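Local coordinates for aerobactin synthase IucC (PDB 6CN7), which probably catalyses the ATP-dependent attachment of a second N-acetyl-N-hydroxylysine to a citryl intermediate, the step that completes the siderophore aerobactin, at residues Ala17-Glu22 / Phe141-Gly146; Leu23-Val28 / Trp57-Ile62. The protein carries 5 engineered substitutions. One frame throughout, in Å; residues are numbered along the deposited sequence.

Interaction 1: Ala17-Glu22 / Phe141-Gly146; sequences AKMLAE and FAFNKG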
ATOM      1  N   ALA A  17       2.412 -10.090  30.482  1.00 38.98           N
ATOM      2  CA  ALA A  17       2.366  -9.447  31.791  1.00 41.93           C
ATOM      3  C   ALA A  17       1.778  -8.045  31.694  1.00 40.46           C
ATOM      4  O   ALA A  17       0.983  -7.638  32.550  1.00 38.13           O
ATOM      5  CB  ALA A  17       3.766  -9.401  32.402  1.00 44.12           C
ATOM      6  N   LYS A  18       2.153  -7.294  30.657  1.00 35.98           N
ATOM      7  CA  LYS A  18       1.580  -5.965  30.470  1.00 39.96           C
ATOM      8  C   LYS A  18       0.076  -6.047  30.245  1.00 41.12           C
ATOM      9  O   LYS A  18      -0.687  -5.258  30.815  1.00 42.80           O
ATOM     10  CB  LYS A  18       2.263  -5.259  29.297  1.00 37.82           C
ATOM     11  CG  LYS A  18       1.772  -3.837  29.061  1.00 37.71           C
ATOM     12  CD  LYS A  18       2.436  -3.197  27.853  1.00 37.59           C
ATOM     13  CE  LYS A  18       1.816  -1.840  27.551  1.00 43.37           C
ATOM     14  NZ  LYS A  18       2.451  -1.166  26.386  1.00 44.48           N
ATOM     15  N   MET A  19      -0.371  -7.002  29.424  1.00 41.83           N
ATOM     16  CA  MET A  19      -1.798  -7.151  29.155  1.00 40.64           C
ATOM     17  C   MET A  19      -2.561  -7.524  30.421  1.00 40.84           C
ATOM     18  O   MET A  19      -3.571  -6.896  30.756  1.00 47.14           O
ATOM     19  CB  MET A  19      -2.017  -8.207  28.067  1.00 48.01           C
ATOM     20  CG  MET A  19      -1.460  -7.829  26.703  1.00 51.00           C
ATOM     21  SD  MET A  19      -1.448  -9.216  25.543  1.00 57.32           S
ATOM     22  CE  MET A  19      -3.204  -9.497  25.317  1.00 60.63           C
ATOM     23  N   LEU A  20      -2.097  -8.552  31.134  1.00 39.27           N
ATOM     24  CA  LEU A  20      -2.802  -9.001  32.332  1.00 41.37           C
ATOM     25  C   LEU A  20      -2.878  -7.889  33.371  1.00 43.19           C
ATOM     26  O   LEU A  20      -3.934  -7.652  33.969  1.00 44.47           O
ATOM     27  CB  LEU A  20      -2.111 -10.231  32.923  1.00 42.64           C
ATOM     28  CG  LEU A  20      -2.163 -11.542  32.134  1.00 45.61           C
ATOM     29  CD1 LEU A  20      -1.314 -12.596  32.828  1.00 44.52           C
ATOM     30  CD2 LEU A  20      -3.595 -12.040  31.971  1.00 46.15           C
ATOM     31  N   ALA A  21      -1.763  -7.194  33.601  1.00 44.52           N
ATOM     32  CA  ALA A  21      -1.721  -6.195  34.662  1.00 44.71           C
ATOM     33  C   ALA A  21      -2.648  -5.023  34.365  1.00 40.84           C
ATOM     34  O   ALA A  21      -3.356  -4.548  35.259  1.00 41.92           O
ATOM     35  CB  ALA A  21      -0.288  -5.704  34.864  1.00 45.15           C
ATOM     36  N   GLU A  22      -2.662  -4.544  33.119  1.00 41.41           N
ATOM     37  CA  GLU A  22      -3.477  -3.377  32.796  1.00 45.18           C
ATOM     38  C   GLU A  22      -4.959  -3.736  32.739  1.00 44.99           C
ATOM     39  O   GLU A  22      -5.805  -2.977  33.224  1.00 45.35           O
ATOM     40  CB  GLU A  22      -3.016  -2.764  31.472  1.00 44.71           C
ATOM     41  CG  GLU A  22      -3.612  -1.387  31.173  1.00 47.20           C
ATOM     42  CD  GLU A  22      -3.124  -0.310  32.124  1.00 48.77           C
ATOM     43  OE1 GLU A  22      -2.006  -0.448  32.661  1.00 48.19           O
ATOM     44  OE2 GLU A  22      -3.860   0.675  32.334  1.00 52.99           O
ATOM     45  N   PHE A 141      -1.437   0.998  26.610  1.00 46.98           N
ATOM     46  CA  PHE A 141      -2.110   0.193  25.600  1.00 46.91           C
ATOM     47  C   PHE A 141      -1.356  -1.103  25.330  1.00 42.42           C
ATOM     48  O   PHE A 141      -0.124  -1.125  25.259  1.00 41.93           O
ATOM     49  CB  PHE A 141      -2.277   0.997  24.311  1.00 47.41           C
ATOM     50  CG  PHE A 141      -3.240   2.141  24.446  1.00 54.01           C
ATOM     51  CD1 PHE A 141      -4.605   1.908  24.484  1.00 57.44           C
ATOM     52  CD2 PHE A 141      -2.785   3.443  24.553  1.00 55.57           C
ATOM     53  CE1 PHE A 141      -5.497   2.956  24.617  1.00 59.92           C
ATOM     54  CE2 PHE A 141      -3.673   4.495  24.686  1.00 54.63           C
ATOM     55  CZ  PHE A 141      -5.030   4.250  24.717  1.00 56.12           C
ATOM     56  N   ALA A 142      -2.120  -2.187  25.167  1.00 41.65           N
ATOM     57  CA  ALA A 142      -1.533  -3.520  25.073  1.00 41.52           C
ATOM     58  C   ALA A 142      -0.644  -3.658  23.841  1.00 39.59           C
ATOM     59  O   ALA A 142       0.464  -4.201  23.926  1.00 41.15           O
ATOM     60  CB  ALA A 142      -2.645  -4.568  25.056  1.00 45.35           C
ATOM     61  N   PHE A 143      -1.111  -3.183  22.690  1.00 37.61           N
ATOM     62  CA  PHE A 143      -0.377  -3.280  21.431  1.00 41.94           C
ATOM     63  C   PHE A 143      -0.010  -1.863  20.997  1.00 42.41           C
ATOM     64  O   PHE A 143      -0.610  -1.294  20.086  1.00 49.84           O
ATOM     65  CB  PHE A 143      -1.224  -3.996  20.378  1.00 44.78           C
ATOM     66  CG  PHE A 143      -1.854  -5.269  20.872  1.00 43.23           C
ATOM     67  CD1 PHE A 143      -1.132  -6.162  21.647  1.00 45.89           C
ATOM     68  CD2 PHE A 143      -3.173  -5.566  20.574  1.00 46.27           C
ATOM     69  CE1 PHE A 143      -1.711  -7.331  22.108  1.00 45.02           C
ATOM     70  CE2 PHE A 143      -3.757  -6.734  21.031  1.00 45.74           C
ATOM     71  CZ  PHE A 143      -3.027  -7.617  21.797  1.00 46.15           C
ATOM     72  N   ASN A 144       0.994  -1.292  21.659  1.00 38.89           N
ATOM     73  CA  ASN A 144       1.295   0.125  21.488  1.00 36.04           C
ATOM     74  C   ASN A 144       2.077   0.433  20.217  1.00 34.87           C
ATOM     75  O   ASN A 144       2.402   1.602  19.986  1.00 39.52           O
ATOM     76  CB  ASN A 144       2.063   0.656  22.703  1.00 35.12           C
ATOM     77  CG  ASN A 144       3.408  -0.017  22.889  1.00 36.40           C
ATOM     78  OD1 ASN A 144       3.822  -0.844  22.080  1.00 39.35           O
ATOM     79  ND2 ASN A 144       4.104   0.346  23.962  1.00 36.90           N
ATOM     80  N   LYS A 145       2.390  -0.565  19.389  1.00 36.64           N
ATOM     81  CA  LYS A 145       3.031  -0.320  18.101  1.00 40.21           C
ATOM     82  C   LYS A 145       2.197  -0.821  16.931  1.00 42.97           C
ATOM     83  O   LYS A 145       2.684  -0.827  15.794  1.00 43.65           O
ATOM     84  CB  LYS A 145       4.419  -0.962  18.060  1.00 43.59           C
ATOM     85  CG  LYS A 145       5.401  -0.373  19.055  1.00 42.74           C
ATOM     86  CD  LYS A 145       6.726  -1.106  19.006  1.00 47.84           C
ATOM     87  CE  LYS A 145       7.614  -0.715  20.171  1.00 51.40           C
ATOM     88  NZ  LYS A 145       7.058  -1.200  21.463  1.00 48.64           N
ATOM     89  N   GLY A 146       0.964  -1.254  17.173  1.00 47.65           N
ATOM     90  CA  GLY A 146       0.073  -1.568  16.073  1.00 49.50           C
ATOM     91  C   GLY A 146      -0.331  -0.303  15.339  1.00 49.43           C
ATOM     92  O   GLY A 146      -0.585   0.738  15.943  1.00 52.99           O
TER
HETATM   93  O   HOH W   1       2.497  -2.723  24.097  1.00 34.45           O

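Interaction 2: Leu23-Val28 / Trp57-Ile62; sequences LEYEQV and WGWLWI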
ATOM      1  N   LEU A  23      -5.296  -4.889  32.154  1.00 44.77           N
ATOM      2  CA  LEU A  23      -6.695  -5.301  32.107  1.00 45.21           C
ATOM      3  C   LEU A  23      -7.233  -5.615  33.497  1.00 44.32           C
ATOM      4  O   LEU A  23      -8.429  -5.439  33.750  1.00 45.07           O
ATOM      5  CB  LEU A  23      -6.863  -6.511  31.188  1.00 43.42           C
ATOM      6  CG  LEU A  23      -6.632  -6.257  29.696  1.00 42.75           C
ATOM      7  CD1 LEU A  23      -6.577  -7.566  28.938  1.00 42.45           C
ATOM      8  CD2 LEU A  23      -7.718  -5.363  29.121  1.00 44.32           C
ATOM      9  N   GLU A  24      -6.374  -6.081  34.408  1.00 45.64           N
ATOM     10  CA  GLU A  24      -6.807  -6.294  35.787  1.00 48.68           C
ATOM     11  C   GLU A  24      -7.002  -4.964  36.501  1.00 50.52           C
ATOM     12  O   GLU A  24      -7.906  -4.819  37.331  1.00 49.42           O
ATOM     13  CB  GLU A  24      -5.789  -7.164  36.526  1.00 47.50           C
ATOM     14  CG  GLU A  24      -6.345  -7.895  37.754  1.00 42.08           C
ATOM     15  CD  GLU A  24      -6.223  -7.091  39.039  1.00 45.73           C
ATOM     16  OE1 GLU A  24      -5.622  -5.991  39.012  1.00 43.07           O
ATOM     17  OE2 GLU A  24      -6.728  -7.563  40.085  1.00 44.28           O
ATOM     18  N   TYR A  25      -6.162  -3.977  36.183  1.00 49.34           N
ATOM     19  CA  TYR A  25      -6.336  -2.640  36.739  1.00 49.00           C
ATOM     20  C   TYR A  25      -7.601  -1.985  36.199  1.00 46.66           C
ATOM     21  O   TYR A  25      -8.278  -1.246  36.919  1.00 45.06           O
ATOM     22  CB  TYR A  25      -5.108  -1.786  36.428  1.00 51.51           C
ATOM     23  CG  TYR A  25      -5.195  -0.383  36.974  1.00 53.85           C
ATOM     24  CD1 TYR A  25      -5.197  -0.152  38.339  1.00 54.94           C
ATOM     25  CD2 TYR A  25      -5.274   0.712  36.123  1.00 54.20           C
ATOM     26  CE1 TYR A  25      -5.278   1.127  38.846  1.00 56.63           C
ATOM     27  CE2 TYR A  25      -5.355   1.997  36.622  1.00 54.95           C
ATOM     28  CZ  TYR A  25      -5.356   2.198  37.985  1.00 56.74           C
ATOM     29  OH  TYR A  25      -5.437   3.474  38.491  1.00 62.73           O
ATOM     30  N   GLU A  26      -7.933  -2.246  34.935  1.00 48.89           N
ATOM     31  CA  GLU A  26      -9.176  -1.765  34.344  1.00 53.11           C
ATOM     32  C   GLU A  26     -10.392  -2.566  34.792  1.00 52.89           C
ATOM     33  O   GLU A  26     -11.511  -2.241  34.383  1.00 53.58           O
ATOM     34  CB  GLU A  26      -9.076  -1.797  32.817  1.00 59.77           C
ATOM     35  CG  GLU A  26      -8.128  -0.763  32.232  1.00 68.12           C
ATOM     36  CD  GLU A  26      -8.598   0.660  32.473  1.00 82.95           C
ATOM     37  OE1 GLU A  26      -9.806   0.855  32.722  1.00 88.78           O
ATOM     38  OE2 GLU A  26      -7.758   1.583  32.416  1.00 88.67           O
ATOM     39  N   GLN A  27     -10.201  -3.604  35.606  1.00 56.65           N
ATOM     40  CA  GLN A  27     -11.278  -4.409  36.175  1.00 57.85           C
ATOM     41  C   GLN A  27     -11.987  -5.274  35.139  1.00 56.40           C
ATOM     42  O   GLN A  27     -13.111  -5.730  35.380  1.00 60.88           O
ATOM     43  CB  GLN A  27     -12.299  -3.535  36.912  1.00 64.17           C
ATOM     44  CG  GLN A  27     -11.743  -2.890  38.171  1.00 71.51           C
ATOM     45  CD  GLN A  27     -12.786  -2.102  38.933  1.00 80.64           C
ATOM     46  OE1 GLN A  27     -13.705  -1.528  38.345  1.00 82.57           O
ATOM     47  NE2 GLN A  27     -12.654  -2.074  40.255  1.00 84.62           N
ATOM     48  N   VAL A  28     -11.358  -5.520  33.987  1.00 51.34           N
ATOM     49  CA  VAL A  28     -11.873  -6.530  33.067  1.00 49.43           C
ATOM     50  C   VAL A  28     -11.960  -7.877  33.769  1.00 53.67           C
ATOM     51  O   VAL A  28     -12.873  -8.671  33.507  1.00 59.20           O
ATOM     52  CB  VAL A  28     -10.989  -6.595  31.805  1.00 48.26           C
ATOM     53  CG1 VAL A  28     -11.425  -7.736  30.887  1.00 48.45           C
ATOM     54  CG2 VAL A  28     -11.037  -5.266  31.066  1.00 46.66           C
ATOM     55  N   TRP A  57      -1.455   2.390  43.265  1.00 39.17           N
ATOM     56  CA  TRP A  57      -2.597   2.689  42.411  1.00 40.46           C
ATOM     57  C   TRP A  57      -3.587   1.537  42.315  1.00 45.37           C
ATOM     58  O   TRP A  57      -4.672   1.724  41.758  1.00 50.23           O
ATOM     59  CB  TRP A  57      -2.117   3.059  41.007  1.00 41.35           C
ATOM     60  CG  TRP A  57      -1.436   4.387  40.954  1.00 41.94           C
ATOM     61  CD1 TRP A  57      -0.096   4.624  40.993  1.00 45.17           C
ATOM     62  CD2 TRP A  57      -2.068   5.667  40.864  1.00 42.18           C
ATOM     63  NE1 TRP A  57       0.149   5.973  40.928  1.00 44.02           N
ATOM     64  CE2 TRP A  57      -1.048   6.637  40.848  1.00 45.04           C
ATOM     65  CE3 TRP A  57      -3.400   6.087  40.795  1.00 45.43           C
ATOM     66  CZ2 TRP A  57      -1.315   8.002  40.765  1.00 45.25           C
ATOM     67  CZ3 TRP A  57      -3.664   7.440  40.715  1.00 45.48           C
ATOM     68  CH2 TRP A  57      -2.627   8.382  40.698  1.00 43.82           C
ATOM     69  N   GLY A  58      -3.252   0.369  42.853  1.00 43.70           N
ATOM     70  CA  GLY A  58      -4.036  -0.825  42.625  1.00 47.44           C
ATOM     71  C   GLY A  58      -3.611  -1.613  41.409  1.00 49.19           C
ATOM     72  O   GLY A  58      -4.298  -2.572  41.039  1.00 54.30           O
ATOM     73  N   TRP A  59      -2.500  -1.242  40.781  1.00 44.61           N
ATOM     74  CA  TRP A  59      -2.029  -1.869  39.555  1.00 42.92           C
ATOM     75  C   TRP A  59      -0.894  -2.831  39.881  1.00 45.35           C
ATOM     76  O   TRP A  59       0.015  -2.488  40.645  1.00 42.55           O
ATOM     77  CB  TRP A  59      -1.568  -0.797  38.568  1.00 42.06           C
ATOM     78  CG  TRP A  59      -0.859  -1.323  37.371  1.00 41.97           C
ATOM     79  CD1 TRP A  59      -1.374  -2.122  36.396  1.00 44.27           C
ATOM     80  CD2 TRP A  59       0.500  -1.064  37.002  1.00 40.11           C
ATOM     81  NE1 TRP A  59      -0.418  -2.389  35.446  1.00 41.55           N
ATOM     82  CE2 TRP A  59       0.742  -1.750  35.795  1.00 38.37           C
ATOM     83  CE3 TRP A  59       1.536  -0.325  37.578  1.00 43.84           C
ATOM     84  CZ2 TRP A  59       1.977  -1.720  35.156  1.00 36.90           C
ATOM     85  CZ3 TRP A  59       2.764  -0.295  36.940  1.00 42.48           C
ATOM     86  CH2 TRP A  59       2.973  -0.988  35.742  1.00 38.43           C
ATOM     87  N   LEU A  60      -0.951  -4.030  39.300  1.00 48.32           N
ATOM     88  CA  LEU A  60      -0.006  -5.091  39.628  1.00 46.56           C
ATOM     89  C   LEU A  60       1.339  -4.886  38.941  1.00 45.67           C
ATOM     90  O   LEU A  60       1.407  -4.467  37.783  1.00 46.41           O
ATOM     91  CB  LEU A  60      -0.577  -6.447  39.218  1.00 45.40           C
ATOM     92  CG  LEU A  60      -1.816  -6.926  39.976  1.00 46.47           C
ATOM     93  CD1 LEU A  60      -2.476  -8.073  39.231  1.00 48.44           C
ATOM     94  CD2 LEU A  60      -1.444  -7.345  41.389  1.00 43.85           C
ATOM     95  N   TRP A  61       2.415  -5.193  39.666  1.00 47.93           N
ATOM     96  CA  TRP A  61       3.755  -5.301  39.092  1.00 47.07           C
ATOM     97  C   TRP A  61       4.037  -6.788  38.920  1.00 44.98           C
ATOM     98  O   TRP A  61       4.428  -7.468  39.870  1.00 49.24           O
ATOM     99  CB  TRP A  61       4.800  -4.640  39.984  1.00 48.79           C
ATOM    100  CG  TRP A  61       4.444  -3.259  40.435  1.00 50.89           C
ATOM    101  CD1 TRP A  61       3.532  -2.416  39.871  1.00 48.67           C
ATOM    102  CD2 TRP A  61       4.994  -2.563  41.558  1.00 50.04           C
ATOM    103  NE1 TRP A  61       3.480  -1.239  40.576  1.00 47.85           N
ATOM    104  CE2 TRP A  61       4.369  -1.304  41.616  1.00 48.49           C
ATOM    105  CE3 TRP A  61       5.957  -2.886  42.520  1.00 49.51           C
ATOM    106  CZ2 TRP A  61       4.675  -0.364  42.598  1.00 49.34           C
ATOM    107  CZ3 TRP A  61       6.259  -1.951  43.495  1.00 49.97           C
ATOM    108  CH2 TRP A  61       5.621  -0.706  43.526  1.00 50.67           C
ATOM    109  N   ILE A  62       3.833  -7.289  37.708  1.00 45.25           N
ATOM    110  CA  ILE A  62       3.934  -8.718  37.432  1.00 47.22           C
ATOM    111  C   ILE A  62       5.369  -9.061  37.059  1.00 47.48           C
ATOM    112  O   ILE A  62       5.984  -8.386  36.226  1.00 50.40           O
ATOM    113  CB  ILE A  62       2.954  -9.123  36.318  1.00 46.38           C
ATOM    114  CG1 ILE A  62       1.513  -8.968  36.821  1.00 47.35           C
ATOM    115  CG2 ILE A  62       3.228 -10.558  35.847  1.00 49.16           C
ATOM    116  CD1 ILE A  62       0.442  -9.308  35.799  1.00 51.49           C
TER
HETATM  117  O   HOH W   2      -3.450  -4.658  38.027  1.00 36.66           O

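Interaction 1: Ala17-Glu22 / Phe141-Gly146
Segment 17-22 of helix 4-25 and the non-regular segment 141-146 draw nearest at Met19 and Ala142, whose CA atoms lie 5.5 Å apart. Lys18 spans the gap with a fully extended chain: CG sits anti to the backbone N (chi1 -177°), the later torsions are anti too, and Lys18 NZ donates to Phe141 O at 2.8 Å. The C=O...N angle is 153° and the donor is tilted 26° from the carbonyl plane. A water accepts from Lys18 NZ and from Asn144 N and donates to Ala142 O, so the ammonium is tied to the 141-146 loop twice, directly and through the water. His138 O, in the same loop, accepts from both Lys18 NZ and Asn144 ND2, which explains how these two donors come to lie close together. Beside this polar grip, Met19 CG rests on Ala142 CB at 3.8 Å, and a bend at the last torsion turns CE toward the Phe143 ring. Met19 SD approaches Phe143 CE1 obliquely at 3.9 Å, a Met-aromatic contact. The type I turn 143-146 is thereby anchored to helix 4-25, while Phe143 also packs on Leu101 and Thr104 of helix 91-114 and Met19 on Leu79 and Leu83 of helix 76-87.

Interaction 2: Leu23-Val28 / Trp57-Ile62
Tyr25 and Trp59 make an offset edge-to-face aromatic pair where the C-terminal end of helix 4-25 meets the loop leading into edge strand 60-62 of a four-stranded antiparallel sheet. The indole turns its edge to the tyrosine face, with the Tyr25 ring and the Trp59 five-membered ring at 77° and their centroids 5.8 Å apart. Tyr25 CG stands anti to the backbone N (chi1 -180°), reaching across to the loop, and Trp59 CB lies 3.7 Å from Tyr25 CD1. Two backbone carbonyls line the tyrosine edge near its plane: Trp57 O, 3.0 Å from Tyr25 CE1, and Gly58 O, whose hydrogen bond comes from Arg54. Gly58 has a positive phi of 89°, at which a side chain would jam against the preceding carbonyl. Just beyond Tyr25 the helix closes in a Schellman motif, with Gln27 at positive phi and Val28 N bonded to Leu23 O. One residue before Tyr25, Glu24 bends at chi2 and brings its carboxylate across Leu60 at about a right angle, with Glu24 OE1 3.8 Å from Leu60 CD1. A water donates to Glu24 OE1 at 2.7 Å and accepts from Leu60 N at 2.9 Å, linking helix end to strand start. The other oxygen, Glu24 OE2, holds Ala31 N and forms a salt bridge with Arg54 of strand 46-54. The Trp57 indole, its CE3 4.0 Å from Tyr25 OH, packs on helix 475-499 and bonds through NE1 to Tyr509 of helix 505-521, while Trp59 adds a cation-pi contact with Arg492 and an edge-to-face one with Phe493.

In the fold
Both interactions use helix 4-25, on successive segments, and their centres are 12 Å apart. Interaction 2 is the more buried; interaction 1 is partly buried, with several partly exposed residues. The first joins the helix to a loop more than a hundred residues further on, through a lysine-to-carbonyl bond backed by sulfur and methyl packing. The second joins it to the loop 57-59 and the start of strand 60-62, mainly through aromatic contact. Each has a bridging water, but only interaction 1 adds a direct hydrogen bond between its segments. They touch directly: Ala17 CB meets Ile62 CG2 at 3.7 Å, and Ala21 O lies 3.3 Å from Trp59 CD1. The helix therefore lies between the 141-146 loop and the sheet's edge strand.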